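Local coordinates for 4-oxalocrotonate decarboxylase NahK (Pseudomonas putida, PDB 5D2K), which catalyses the metal-assisted decarboxylation of 2-oxohex-3-enedioate (4-oxalocrotonate) to 2-oxopent-4-enoate and carbon dioxide in naphthalene degradation, at residues A[7-12]-A[44-49]; A[14-19]-A[51-56]; A[30-35]-A[151-156]. The protein carries 1 engineered substitution. All blocks are in the same frame, centred on the assembly; numbering follows the deposited sequence.

Contact 1: A[7-12]-A[44-49]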
loop_
_atom_site.group_PDB
_atom_site.type_symbol
_atom_site.label_atom_id
_atom_site.label_comp_id
_atom_site.label_asym_id
_atom_site.label_seq_id
_atom_site.Cartn_x
_atom_site.Cartn_y
_atom_site.Cartn_z
ATOM N N ASN A 7 -7.096 3.527 -24.942
ATOM C CA ASN A 7 -6.610 4.009 -23.654
ATOM C C ASN A 7 -5.239 3.431 -23.293
ATOM O O ASN A 7 -4.784 3.560 -22.159
ATOM C CB ASN A 7 -7.621 3.688 -22.550
ATOM C CG ASN A 7 -8.081 2.243 -22.582
ATOM O OD1 ASN A 7 -7.525 1.417 -23.312
ATOM N ND2 ASN A 7 -9.101 1.928 -21.787
ATOM N N ARG A 8 -4.592 2.798 -24.267
ATOM C CA ARG A 8 -3.239 2.272 -24.099
ATOM C C ARG A 8 -2.303 2.819 -25.167
ATOM O O ARG A 8 -2.721 3.031 -26.309
ATOM C CB ARG A 8 -3.254 0.745 -24.144
ATOM C CG ARG A 8 -3.827 0.107 -22.882
ATOM C CD ARG A 8 -4.040 -1.390 -23.053
ATOM N NE ARG A 8 -4.253 -2.046 -21.761
ATOM C CZ ARG A 8 -5.432 -2.164 -21.163
ATOM N NH1 ARG A 8 -6.526 -1.667 -21.733
ATOM N NH2 ARG A 8 -5.518 -2.777 -19.987
ATOM N N THR A 9 -1.039 3.050 -24.810
ATOM C CA THR A 9 -0.062 3.542 -25.786
ATOM C C THR A 9 1.188 2.665 -25.887
ATOM O O THR A 9 1.960 2.783 -26.841
ATOM C CB THR A 9 0.397 4.995 -25.478
ATOM O OG1 THR A 9 1.152 5.033 -24.258
ATOM C CG2 THR A 9 -0.794 5.936 -25.380
ATOM N N LEU A 10 1.400 1.794 -24.906
ATOM C CA LEU A 10 2.560 0.909 -24.936
ATOM C C LEU A 10 2.339 -0.300 -25.838
ATOM O O LEU A 10 1.215 -0.793 -25.983
ATOM C CB LEU A 10 2.902 0.420 -23.525
ATOM C CG LEU A 10 3.333 1.455 -22.486
ATOM C CD1 LEU A 10 3.558 0.757 -21.148
ATOM C CD2 LEU A 10 4.590 2.209 -22.925
ATOM N N THR A 11 3.419 -0.777 -26.447
ATOM C CA THR A 11 3.406 -2.074 -27.106
ATOM C C THR A 11 3.528 -3.153 -26.030
ATOM O O THR A 11 3.981 -2.860 -24.916
ATOM C CB THR A 11 4.559 -2.233 -28.105
ATOM O OG1 THR A 11 5.808 -2.239 -27.404
ATOM C CG2 THR A 11 4.564 -1.092 -29.120
ATOM N N ARG A 12 3.144 -4.386 -26.359
ATOM C CA ARG A 12 3.285 -5.490 -25.407
ATOM C C ARG A 12 4.748 -5.683 -25.003
ATOM O O ARG A 12 5.054 -5.881 -23.823
ATOM C CB ARG A 12 2.722 -6.795 -25.980
ATOM C CG ARG A 12 2.999 -7.981 -25.072
ATOM C CD ARG A 12 2.295 -9.259 -25.490
ATOM N NE ARG A 12 2.764 -10.352 -24.647
ATOM C CZ ARG A 12 2.288 -10.611 -23.434
ATOM N NH1 ARG A 12 1.313 -9.865 -22.935
ATOM N NH2 ARG A 12 2.784 -11.613 -22.723
ATOM N N PHE A 44 -2.843 5.487 -17.458
ATOM C CA PHE A 44 -3.044 4.667 -16.267
ATOM C C PHE A 44 -3.234 3.195 -16.639
ATOM O O PHE A 44 -2.752 2.302 -15.930
ATOM C CB PHE A 44 -4.240 5.167 -15.453
ATOM C CG PHE A 44 -3.902 6.278 -14.499
ATOM C CD1 PHE A 44 -3.173 6.021 -13.346
ATOM C CD2 PHE A 44 -4.317 7.578 -14.746
ATOM C CE1 PHE A 44 -2.857 7.037 -12.464
ATOM C CE2 PHE A 44 -4.002 8.601 -13.868
ATOM C CZ PHE A 44 -3.271 8.330 -12.722
ATOM N N ALA A 45 -3.937 2.919 -17.737
ATOM C CA ALA A 45 -4.104 1.540 -18.171
ATOM C C ALA A 45 -2.748 0.913 -18.529
ATOM O O ALA A 45 -2.491 -0.239 -18.170
ATOM C CB ALA A 45 -5.078 1.453 -19.350
ATOM N N ASP A 46 -1.883 1.669 -19.211
ATOM C CA ASP A 46 -0.491 1.245 -19.452
ATOM C C ASP A 46 0.221 0.900 -18.143
ATOM O O ASP A 46 0.866 -0.140 -18.016
ATOM C CB ASP A 46 0.321 2.342 -20.152
ATOM C CG ASP A 46 -0.035 2.533 -21.617
ATOM O OD1 ASP A 46 -0.328 1.550 -22.330
ATOM O OD2 ASP A 46 0.023 3.701 -22.051
ATOM N N ALA A 47 0.115 1.805 -17.177
ATOM C CA ALA A 47 0.824 1.664 -15.914
ATOM C C ALA A 47 0.315 0.461 -15.128
ATOM O O ALA A 47 1.106 -0.273 -14.529
ATOM C CB ALA A 47 0.688 2.940 -15.094
ATOM N N TYR A 48 -0.998 0.237 -15.132
ATOM C CA TYR A 48 -1.507 -0.930 -14.425
ATOM C C TYR A 48 -1.129 -2.220 -15.167
ATOM O O TYR A 48 -0.899 -3.245 -14.525
ATOM C CB TYR A 48 -3.024 -0.835 -14.205
ATOM C CG TYR A 48 -3.390 -0.040 -12.955
ATOM C CD1 TYR A 48 -3.111 -0.538 -11.675
ATOM C CD2 TYR A 48 -3.987 1.213 -13.047
ATOM C CE1 TYR A 48 -3.436 0.189 -10.527
ATOM C CE2 TYR A 48 -4.319 1.945 -11.905
ATOM C CZ TYR A 48 -4.040 1.425 -10.651
ATOM O OH TYR A 48 -4.350 2.145 -9.513
ATOM N N ASP A 49 -1.024 -2.166 -16.500
ATOM C CA ASP A 49 -0.517 -3.311 -17.261
ATOM C C ASP A 49 0.883 -3.675 -16.771
ATOM O O ASP A 49 1.202 -4.850 -16.561
ATOM C CB ASP A 49 -0.448 -3.017 -18.774
ATOM C CG ASP A 49 -1.807 -3.057 -19.462
ATOM O OD1 ASP A 49 -2.812 -3.477 -18.854
ATOM O OD2 ASP A 49 -1.857 -2.672 -20.654
HETATM O O HOH W 1 -5.887 4.610 -19.410
#
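N7 lies beside A45, its carbonyl O against the CB methyl, where the N-terminal segment 7-12 passes over the first turns of helix 44-60. The motif is a loop tied to a helix by two aspartates: D46 receives backbone N-H groups, and D49 receives an arginine. A water carries the N7 end onto the helix, donating to N7 O and accepting from A45 N.

R8 follows, its chain extended from CG to NE, long enough to come down to D49 one turn beyond A45. It grips the carboxylate side-on, NE to D49 OD2 at 2.7 Å and NH2 to D49 OD1 at 3.0 Å. Both oxygens are met on their syn sides, and the two flat groups lie only 22° from coplanar. The methyl of A45 sits over the centre of one guanidinium face, a place for a small apolar side chain. D49 OD1 also meets R227, so the carboxylate probably offsets two positive charges that lie close together.

At T9 the partner changes to D46. The backbone N lies between the two oxygens, 3.0 Å from D46 OD1, and uses the syn lone pair of each. T9 OG1, turned between the backbone N and the carbonyl carbon, gives a further hydrogen bond to D46 OD2, which T43 N also reaches. A carboxylate suits this buried spot because it accepts from several donors at once.

L10 closes the contact. Its CD1 packs on D46 CB at 3.7 Å, apolar carbon to apolar carbon, while its backbone N reaches D46 OD1 at 3.1 Å, nearly straight at 171° and from above the carboxylate plane.

Contact 2: A[14-19]-A[51-56]. With EDO (1,2-ethanediol), chain E.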
loop_
_atom_site.group_PDB
_atom_site.type_symbol
_atom_site.label_atom_id
_atom_site.label_comp_id
_atom_site.label_asym_id
_atom_site.label_seq_id
_atom_site.Cartn_x
_atom_site.Cartn_y
_atom_site.Cartn_z
ATOM N N GLN A 14 7.007 -3.445 -24.777
ATOM C CA GLN A 14 7.372 -2.388 -23.832
ATOM C C GLN A 14 6.823 -2.667 -22.428
ATOM O O GLN A 14 7.499 -2.423 -21.430
ATOM C CB GLN A 14 6.883 -1.030 -24.332
ATOM C CG GLN A 14 7.715 -0.521 -25.517
ATOM C CD GLN A 14 7.039 0.587 -26.294
ATOM O OE1 GLN A 14 5.863 0.891 -26.094
ATOM N NE2 GLN A 14 7.790 1.199 -27.203
ATOM N N VAL A 15 5.595 -3.159 -22.349
ATOM C CA VAL A 15 5.042 -3.547 -21.044
ATOM C C VAL A 15 5.941 -4.581 -20.357
ATOM O O VAL A 15 6.303 -4.428 -19.185
ATOM C CB VAL A 15 3.611 -4.127 -21.178
ATOM C CG1 VAL A 15 3.131 -4.672 -19.832
ATOM C CG2 VAL A 15 2.656 -3.068 -21.662
ATOM N N LEU A 16 6.315 -5.629 -21.087
ATOM C CA LEU A 16 7.144 -6.686 -20.509
ATOM C C LEU A 16 8.512 -6.165 -20.088
ATOM O O LEU A 16 8.999 -6.491 -19.010
ATOM C CB LEU A 16 7.309 -7.845 -21.497
ATOM C CG LEU A 16 6.009 -8.458 -22.027
ATOM C CD1 LEU A 16 6.306 -9.663 -22.911
ATOM C CD2 LEU A 16 5.046 -8.833 -20.916
ATOM N N ALA A 17 9.124 -5.338 -20.932
ATOM C CA ALA A 17 10.453 -4.822 -20.637
ATOM C C ALA A 17 10.443 -3.761 -19.525
ATOM O O ALA A 17 11.373 -3.709 -18.699
ATOM C CB ALA A 17 11.077 -4.255 -21.917
ATOM N N LEU A 18 9.406 -2.926 -19.489
ATOM C CA LEU A 18 9.294 -1.923 -18.427
ATOM C C LEU A 18 9.105 -2.620 -17.087
ATOM O O LEU A 18 9.668 -2.197 -16.070
ATOM C CB LEU A 18 8.142 -0.951 -18.683
ATOM C CG LEU A 18 8.476 0.226 -19.597
ATOM C CD1 LEU A 18 7.216 0.964 -20.015
ATOM C CD2 LEU A 18 9.415 1.165 -18.848
ATOM N N ALA A 19 8.324 -3.696 -17.081
ATOM C CA ALA A 19 8.101 -4.419 -15.832
ATOM C C ALA A 19 9.408 -4.977 -15.273
ATOM O O ALA A 19 9.666 -4.887 -14.068
ATOM C CB ALA A 19 7.099 -5.528 -16.043
ATOM N N GLN A 51 2.236 -2.872 -13.815
ATOM C CA GLN A 51 2.137 -3.365 -12.444
ATOM C C GLN A 51 1.705 -4.829 -12.379
ATOM O O GLN A 51 2.294 -5.631 -11.636
ATOM C CB GLN A 51 1.155 -2.522 -11.624
ATOM C CG GLN A 51 1.164 -2.922 -10.140
ATOM C CD GLN A 51 0.027 -2.307 -9.353
ATOM O OE1 GLN A 51 -0.890 -3.009 -8.915
ATOM N NE2 GLN A 51 0.092 -0.996 -9.140
ATOM N N TRP A 52 0.675 -5.188 -13.149
ATOM C CA TRP A 52 0.195 -6.561 -13.115
ATOM C C TRP A 52 1.201 -7.522 -13.758
ATOM O O TRP A 52 1.240 -8.704 -13.419
ATOM C CB TRP A 52 -1.180 -6.684 -13.790
ATOM C CG TRP A 52 -2.333 -6.206 -12.937
ATOM C CD1 TRP A 52 -2.768 -4.926 -12.804
ATOM C CD2 TRP A 52 -3.199 -7.015 -12.117
ATOM N NE1 TRP A 52 -3.854 -4.876 -11.954
ATOM C CE2 TRP A 52 -4.133 -6.145 -11.515
ATOM C CE3 TRP A 52 -3.267 -8.385 -11.828
ATOM C CZ2 TRP A 52 -5.133 -6.599 -10.645
ATOM C CZ3 TRP A 52 -4.264 -8.839 -10.965
ATOM C CH2 TRP A 52 -5.178 -7.944 -10.381
ATOM N N GLU A 53 2.038 -7.018 -14.666
ATOM C CA GLU A 53 3.098 -7.853 -15.213
ATOM C C GLU A 53 4.184 -8.086 -14.163
ATOM O O GLU A 53 4.739 -9.176 -14.088
ATOM C CB GLU A 53 3.684 -7.238 -16.488
ATOM C CG GLU A 53 4.928 -7.934 -17.041
ATOM C CD GLU A 53 4.775 -9.405 -17.392
ATOM O OE1 GLU A 53 3.638 -9.930 -17.498
ATOM O OE2 GLU A 53 5.839 -10.046 -17.580
ATOM N N ILE A 54 4.478 -7.083 -13.338
ATOM C CA ILE A 54 5.416 -7.294 -12.237
ATOM C C ILE A 54 4.845 -8.339 -11.281
ATOM O O ILE A 54 5.561 -9.245 -10.838
ATOM C CB ILE A 54 5.720 -5.982 -11.486
ATOM C CG1 ILE A 54 6.451 -4.997 -12.418
ATOM C CG2 ILE A 54 6.574 -6.254 -10.266
ATOM C CD1 ILE A 54 6.740 -3.642 -11.772
ATOM N N ARG A 55 3.551 -8.226 -10.972
ATOM C CA ARG A 55 2.894 -9.261 -10.170
ATOM C C ARG A 55 3.081 -10.658 -10.777
ATOM O O ARG A 55 3.395 -11.611 -10.053
ATOM C CB ARG A 55 1.393 -8.958 -10.000
ATOM C CG ARG A 55 0.683 -9.974 -9.111
ATOM C CD ARG A 55 -0.809 -9.694 -8.967
ATOM N NE ARG A 55 -1.474 -10.837 -8.335
ATOM C CZ ARG A 55 -2.570 -10.743 -7.587
ATOM N NH1 ARG A 55 -3.134 -9.564 -7.380
ATOM N NH2 ARG A 55 -3.097 -11.836 -7.048
ATOM N N ARG A 56 2.901 -10.774 -12.099
ATOM C CA ARG A 56 3.077 -12.048 -12.778
ATOM C C ARG A 56 4.521 -12.567 -12.662
ATOM O O ARG A 56 4.738 -13.757 -12.422
ATOM C CB ARG A 56 2.677 -11.943 -14.256
ATOM C CG ARG A 56 2.567 -13.313 -14.929
ATOM C CD ARG A 56 2.805 -13.230 -16.441
ATOM N NE ARG A 56 4.132 -12.693 -16.734
ATOM C CZ ARG A 56 5.262 -13.390 -16.658
ATOM N NH1 ARG A 56 5.245 -14.671 -16.301
ATOM N NH2 ARG A 56 6.418 -12.801 -16.927
HETATM C C1 EDO E . -5.293 -10.916 -4.167
HETATM O O1 EDO E . -4.839 -12.122 -4.793
HETATM C C2 EDO E . -6.307 -10.244 -5.079
HETATM O O2 EDO E . -5.649 -9.667 -6.212
HETATM O O HOH W 2 8.342 -9.089 -17.939
#
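L16 CD2 lies over one face of the E53 carboxylate, 3.6 Å from E53 CD; R56 presents the edge of its guanidinium to the two oxygens, on their syn sides but tilted 27-29° out of the carboxylate plane toward the other face. R56 NE bonds to E53 OE1 and R56 NH2 to E53 OE2, each at 2.9 Å. The R55 guanidinium, by contrast, holds a 1,2-ethanediol, probably from the crystallisation liquor, at its edge, while its NE pairs with E59.

E53 has CG anti to the backbone N, where it presses on A19 CB at 3.4 Å; the bend at chi2 (58°) then turns CD under L16. A water donates to both E53 OE2 and L16 O, linking the helices. Replacing E53 by an alanine would probably leave R56 without its carboxylate mate and lose the packing of CG on A19 CB and of CD on L16 CD2.

I54 CG1 packs on A19 CB at 3.7 Å, and I54 also touches F90 of strand 87-92. The axes of segments 14-19 and 51-56 approach to 8.7 Å, consistent with a small alanine at A19. These segments cross at -64°, a crossed pair joining helices 12-27 and 44-60 in the N-terminal part of this hydratase/decarboxylase family member.

Contact 3: A[30-35]-A[151-156]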
loop_
_atom_site.group_PDB
_atom_site.type_symbol
_atom_site.label_atom_id
_atom_site.label_comp_id
_atom_site.label_asym_id
_atom_site.label_seq_id
_atom_site.Cartn_x
_atom_site.Cartn_y
_atom_site.Cartn_z
ATOM N N HIS A 30 18.067 0.128 -6.137
ATOM C CA HIS A 30 18.546 1.386 -6.715
ATOM C C HIS A 30 17.386 2.157 -7.287
ATOM O O HIS A 30 16.362 1.560 -7.660
ATOM C CB HIS A 30 19.608 1.135 -7.796
ATOM C CG HIS A 30 19.103 0.378 -8.991
ATOM N ND1 HIS A 30 18.404 0.980 -10.018
ATOM C CD2 HIS A 30 19.211 -0.929 -9.326
ATOM C CE1 HIS A 30 18.095 0.072 -10.928
ATOM N NE2 HIS A 30 18.578 -1.095 -10.535
ATOM N N ASP A 31 17.533 3.476 -7.387
ATOM C CA ASP A 31 16.464 4.253 -7.990
ATOM C C ASP A 31 16.600 4.291 -9.516
ATOM O O ASP A 31 17.600 3.830 -10.090
ATOM C CB ASP A 31 16.373 5.674 -7.373
ATOM C CG ASP A 31 17.637 6.510 -7.547
ATOM O OD1 ASP A 31 18.331 6.370 -8.570
ATOM O OD2 ASP A 31 17.913 7.346 -6.652
ATOM N N ILE A 32 15.545 4.773 -10.162
ATOM C CA ILE A 32 15.484 4.924 -11.608
ATOM C C ILE A 32 14.772 6.231 -11.920
ATOM O O ILE A 32 14.144 6.838 -11.040
ATOM C CB ILE A 32 14.735 3.762 -12.300
ATOM C CG1 ILE A 32 13.339 3.594 -11.689
ATOM C CG2 ILE A 32 15.545 2.467 -12.219
ATOM C CD1 ILE A 32 12.464 2.606 -12.441
ATOM N N GLY A 33 14.879 6.674 -13.170
ATOM C CA GLY A 33 14.138 7.839 -13.612
ATOM C C GLY A 33 12.664 7.515 -13.761
ATOM O O GLY A 33 12.308 6.355 -14.009
ATOM N N LYS A 34 11.808 8.526 -13.608
ATOM C CA LYS A 34 10.368 8.382 -13.863
ATOM C C LYS A 34 10.164 7.793 -15.243
ATOM O O LYS A 34 10.738 8.289 -16.207
ATOM C CB LYS A 34 9.643 9.728 -13.780
ATOM C CG LYS A 34 9.299 10.207 -12.387
ATOM C CD LYS A 34 8.456 11.473 -12.452
ATOM C CE LYS A 34 9.130 12.538 -13.305
ATOM N NZ LYS A 34 8.445 13.857 -13.205
ATOM N N VAL A 35 9.362 6.742 -15.361
ATOM C CA VAL A 35 9.271 6.078 -16.658
ATOM C C VAL A 35 8.487 6.931 -17.660
ATOM O O VAL A 35 8.643 6.767 -18.864
ATOM C CB VAL A 35 8.653 4.663 -16.547
ATOM C CG1 VAL A 35 9.647 3.715 -15.872
ATOM C CG2 VAL A 35 7.312 4.688 -15.813
ATOM N N SER A 151 9.599 4.308 -2.792
ATOM C CA SER A 151 9.506 4.535 -4.229
ATOM C C SER A 151 10.834 4.259 -4.905
ATOM O O SER A 151 11.881 4.670 -4.406
ATOM C CB SER A 151 9.075 5.972 -4.517
ATOM O OG SER A 151 9.065 6.226 -5.919
ATOM N N ARG A 152 10.793 3.564 -6.033
ATOM C CA ARG A 152 12.021 3.320 -6.778
ATOM C C ARG A 152 12.422 4.543 -7.620
ATOM O O ARG A 152 13.439 4.509 -8.298
ATOM C CB ARG A 152 11.875 2.062 -7.653
ATOM C CG ARG A 152 12.320 0.759 -6.942
ATOM C CD ARG A 152 11.581 0.505 -5.605
ATOM N NE ARG A 152 10.148 0.300 -5.820
ATOM C CZ ARG A 152 9.337 -0.337 -4.977
ATOM N NH1 ARG A 152 8.042 -0.457 -5.282
ATOM N NH2 ARG A 152 9.800 -0.868 -3.844
ATOM N N TYR A 153 11.649 5.626 -7.561
ATOM C CA TYR A 153 12.021 6.839 -8.294
ATOM C C TYR A 153 12.831 7.773 -7.421
ATOM O O TYR A 153 12.589 7.878 -6.222
ATOM C CB TYR A 153 10.777 7.546 -8.840
ATOM C CG TYR A 153 9.999 6.636 -9.751
ATOM C CD1 TYR A 153 10.548 6.179 -10.941
ATOM C CD2 TYR A 153 8.731 6.202 -9.395
ATOM C CE1 TYR A 153 9.844 5.322 -11.767
ATOM C CE2 TYR A 153 8.020 5.346 -10.202
ATOM C CZ TYR A 153 8.579 4.912 -11.388
ATOM O OH TYR A 153 7.846 4.066 -12.177
ATOM N N GLU A 154 13.811 8.431 -8.042
ATOM C CA GLU A 154 14.761 9.273 -7.326
ATOM C C GLU A 154 14.061 10.379 -6.553
ATOM O O GLU A 154 13.091 10.968 -7.036
ATOM C CB GLU A 154 15.786 9.883 -8.292
ATOM C CG GLU A 154 16.769 10.829 -7.612
ATOM C CD GLU A 154 17.920 11.230 -8.508
ATOM O OE1 GLU A 154 17.911 10.846 -9.695
ATOM O OE2 GLU A 154 18.834 11.928 -8.018
ATOM N N ASN A 155 14.572 10.630 -5.349
ATOM C CA ASN A 155 14.067 11.647 -4.433
ATOM C C ASN A 155 12.610 11.439 -4.049
ATOM O O ASN A 155 11.926 12.389 -3.660
ATOM C CB ASN A 155 14.255 13.044 -5.026
ATOM C CG ASN A 155 15.563 13.683 -4.600
ATOM O OD1 ASN A 155 16.599 13.498 -5.243
ATOM N ND2 ASN A 155 15.525 14.433 -3.502
ATOM N N PHE A 156 12.130 10.215 -4.208
ATOM C CA PHE A 156 10.778 9.851 -3.856
ATOM C C PHE A 156 9.803 10.784 -4.527
ATOM O O PHE A 156 8.730 11.076 -3.979
ATOM C CB PHE A 156 10.650 9.890 -2.328
ATOM C CG PHE A 156 9.879 8.742 -1.720
ATOM C CD1 PHE A 156 8.524 8.651 -1.922
ATOM C CD2 PHE A 156 10.492 7.776 -0.915
ATOM C CE1 PHE A 156 7.773 7.633 -1.398
ATOM C CE2 PHE A 156 9.741 6.755 -0.379
ATOM C CZ PHE A 156 8.399 6.664 -0.647
HETATM O O HOH W 3 19.962 8.811 -9.169
HETATM O O HOH W 4 13.619 9.495 -10.532
#
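Y153 and I32 cross obliquely, the isoleucine bringing CD1 to within 3.8 Å of Y153 CE1. The ring turns its edge to the backbone of the other loop: I32 O and G33 O both lie near its plane, G33 O 3.5 Å from Y153 CE1. CG of Y153 stands anti to the carbonyl carbon (chi1 -59°), which starts the ring back along segment 30-35. Farther out, V35 meets it at about a right angle, CG2 lying 3.7 Å from Y153 OH. The hydroxyl itself is hydrogen-bonded to S162 O, so tyrosine suits a place where ring carbons pack on I32 CD1, the ring edge faces carbonyl oxygens and the hydroxyl has a polar partner.

Between the backbones, I32 and Y153 form a single beta bridge with the bonding pattern of parallel strands. I32 N bonds to R152 O at 2.8 Å, nearly along the C=O axis, whereas E154 N to I32 O is weak, and a water joins that same pair. The R152 side chain leads away to D166. Before the bridge, S151 OG accepts from Y153 N in an ST turn.

At the outer end D31 and E154 lie with their carboxylate planes only 14° apart, and D31 OD2 rests on E154 CB. D31 OD1 and E154 OE1 are 4.6 Å apart, and a water donates to both, weakly to E154. The chemistry thus divides: one good backbone bond, a weak second one and the tyrosine packing join the two loops, while the two acids, if both ionised, would probably repel each other, which the shared water is likely to ease.

In the fold
Contacts 1 and 2 are successive parts of one arrangement, since both use helix 44-60 and their centres lie about 10 Å apart; D49 O touches V15 CG1 at 3.8 Å, and L10 packs on V15 and L18. Helix 12-27 continues toward contact 3, where L18 CD2 meets V35 CG1 at 3.9 Å. Contacts 1 and 3 do not touch, their nearest atoms being about 7 Å apart. Proximity to the active site differs: contact 1 is away from the annotated sites, the I54 side chain of contact 2 is about 14 Å from bound 2-oxoadipate, and segment 151-156 of contact 3 also carries F156, which touches that ligand, while the Y153 side chain is about 8 Å from it.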